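Local coordinates for putative isomerase YbhH (Escherichia coli, PDB 6OTV), which probably acts as an isomerase, although its own substrate is not established, at residues Ile192-Val198 / Thr280-Ala284. Sequence-based numbering, arbitrary orientation.
Sequences IDMAMPV and TGAIA
Largely apolar van der Waals packing joins the turn of the antiparallel hairpin 187-193/197-202 to one side of helix 279-290, with Ala284, Thr280 and Ile283 meeting Met194, Ala195, Met196 and Val198. The helix against surrounding strands is consistent with the core of a diaminopimelate epimerase-like domain, the fold of this clan. Ile192 and Val198 form a hydrogen-bonded pair at the hairpin, and the turn beyond them bends over the helix. Ala284 sits between the two arms. Its CB touches Val198 CG2 at 3.7 Å and lies 3.3 Å from Met194 O; the Met194 CB comes 4.3 Å from the same methyl.

At the tip, Ala195 has a positive phi (65°). Its CB rests on Ile283 CB at 3.7 Å, and its carbonyl O is 3.6 Å from Thr280 CB. Met194 crosses Ile283 at about a right angle, its bent chain bringing CE to 3.8 Å from Ile283 CG2. Met196 crosses Thr280 obliquely. With CG anti to the backbone N (chi1 175°), the chain curls at its next two torsions, and CE ends 3.4 Å from Thr280 OG1. An acetate ion, probably from the crystallisation liquor, lies beside this methionine. Strand 315-322 packs on the helix through Val319, against Ala282 and Ile283. The side chain of Asp193 starts away from the helix, and its carboxylate accepts hydrogen bonds from the backbone N of Lys170 and Thr171 and is hydrogen-bonded to Thr169 OG1.

Cohesion between helix and turn is thus van der Waals, since no polar bond joins them; alanine methyls allow a close approach, and bent methionine chains lie beside them.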
loop_
_atom_site.group_PDB
_atom_site.type_symbol
_atom_site.label_atom_id
_atom_site.label_comp_id
_atom_site.label_asym_id
_atom_site.label_seq_id
_atom_site.Cartn_x
_atom_site.Cartn_y
_atom_site.Cartn_z
ATOM N N ILE A 192 -13.266 9.016 -17.484
ATOM C CA ILE A 192 -12.303 8.996 -16.394
ATOM C C ILE A 192 -12.473 7.701 -15.608
ATOM O O ILE A 192 -13.583 7.177 -15.464
ATOM C CB ILE A 192 -12.450 10.239 -15.485
ATOM C CG1 ILE A 192 -11.316 10.309 -14.461
ATOM C CG2 ILE A 192 -13.801 10.243 -14.793
ATOM C CD1 ILE A 192 -11.324 11.580 -13.637
ATOM N N ASP A 193 -11.352 7.174 -15.123
ATOM C CA ASP A 193 -11.299 5.930 -14.359
ATOM C C ASP A 193 -10.679 6.258 -13.003
ATOM O O ASP A 193 -9.460 6.167 -12.829
ATOM C CB ASP A 193 -10.498 4.866 -15.115
ATOM C CG ASP A 193 -10.590 3.490 -14.475
ATOM O OD1 ASP A 193 -11.365 3.316 -13.512
ATOM O OD2 ASP A 193 -9.881 2.578 -14.945
ATOM N N MET A 194 -11.521 6.657 -12.049
ATOM C CA MET A 194 -11.105 6.965 -10.679
ATOM C C MET A 194 -12.053 6.230 -9.739
ATOM O O MET A 194 -13.205 6.642 -9.571
ATOM C CB MET A 194 -11.116 8.468 -10.413
ATOM C CG MET A 194 -9.793 9.166 -10.690
ATOM S SD MET A 194 -8.490 8.701 -9.528
ATOM C CE MET A 194 -9.159 9.320 -7.988
ATOM N N ALA A 195 -11.568 5.132 -9.149
ATOM C CA ALA A 195 -12.349 4.245 -8.286
ATOM C C ALA A 195 -13.468 3.544 -9.052
ATOM O O ALA A 195 -13.960 2.496 -8.621
ATOM C CB ALA A 195 -12.919 5.007 -7.085
ATOM N N MET A 196 -13.865 4.102 -10.188
ATOM C CA MET A 196 -14.916 3.547 -11.028
ATOM C C MET A 196 -14.798 4.155 -12.420
ATOM O O MET A 196 -14.647 5.376 -12.548
ATOM C CB MET A 196 -16.297 3.828 -10.430
ATOM C CG MET A 196 -17.469 3.380 -11.295
ATOM S SD MET A 196 -17.600 1.584 -11.446
ATOM C CE MET A 196 -17.931 1.128 -9.748
ATOM N N PRO A 197 -14.829 3.346 -13.478
ATOM C CA PRO A 197 -14.900 3.908 -14.837
ATOM C C PRO A 197 -16.264 4.544 -15.062
ATOM O O PRO A 197 -17.294 3.876 -14.965
ATOM C CB PRO A 197 -14.689 2.687 -15.742
ATOM C CG PRO A 197 -14.110 1.631 -14.853
ATOM C CD PRO A 197 -14.674 1.883 -13.494
ATOM N N VAL A 198 -16.269 5.846 -15.345
ATOM C CA VAL A 198 -17.506 6.574 -15.595
ATOM C C VAL A 198 -17.337 7.431 -16.839
ATOM O O VAL A 198 -16.223 7.803 -17.220
ATOM C CB VAL A 198 -17.931 7.458 -14.396
ATOM C CG1 VAL A 198 -18.088 6.627 -13.128
ATOM C CG2 VAL A 198 -16.946 8.600 -14.189
ATOM N N THR A 280 -17.819 5.157 -4.950
ATOM C CA THR A 280 -16.848 5.116 -6.038
ATOM C C THR A 280 -17.195 6.127 -7.120
ATOM O O THR A 280 -16.308 6.806 -7.653
ATOM C CB THR A 280 -16.765 3.708 -6.627
ATOM O OG1 THR A 280 -18.055 3.310 -7.105
ATOM C CG2 THR A 280 -16.293 2.720 -5.573
ATOM N N GLY A 281 -18.481 6.249 -7.455
ATOM C CA GLY A 281 -18.890 7.288 -8.385
ATOM C C GLY A 281 -18.577 8.678 -7.868
ATOM O O GLY A 281 -18.178 9.562 -8.632
ATOM N N ALA A 282 -18.742 8.888 -6.559
ATOM C CA ALA A 282 -18.426 10.185 -5.975
ATOM C C ALA A 282 -16.940 10.498 -6.102
ATOM O O ALA A 282 -16.558 11.656 -6.305
ATOM C CB ALA A 282 -18.870 10.227 -4.512
ATOM N N ILE A 283 -16.087 9.477 -5.992
ATOM C CA ILE A 283 -14.652 9.687 -6.172
ATOM C C ILE A 283 -14.368 10.172 -7.588
ATOM O O ILE A 283 -13.623 11.139 -7.798
ATOM C CB ILE A 283 -13.870 8.399 -5.858
ATOM C CG1 ILE A 283 -14.207 7.878 -4.457
ATOM C CG2 ILE A 283 -12.373 8.633 -6.010
ATOM C CD1 ILE A 283 -14.042 8.898 -3.364
ATOM N N ALA A 284 -14.966 9.509 -8.580
ATOM C CA ALA A 284 -14.696 9.843 -9.975
ATOM C C ALA A 284 -15.176 11.250 -10.313
ATOM O O ALA A 284 -14.450 12.029 -10.941
ATOM C CB ALA A 284 -15.354 8.812 -10.894
#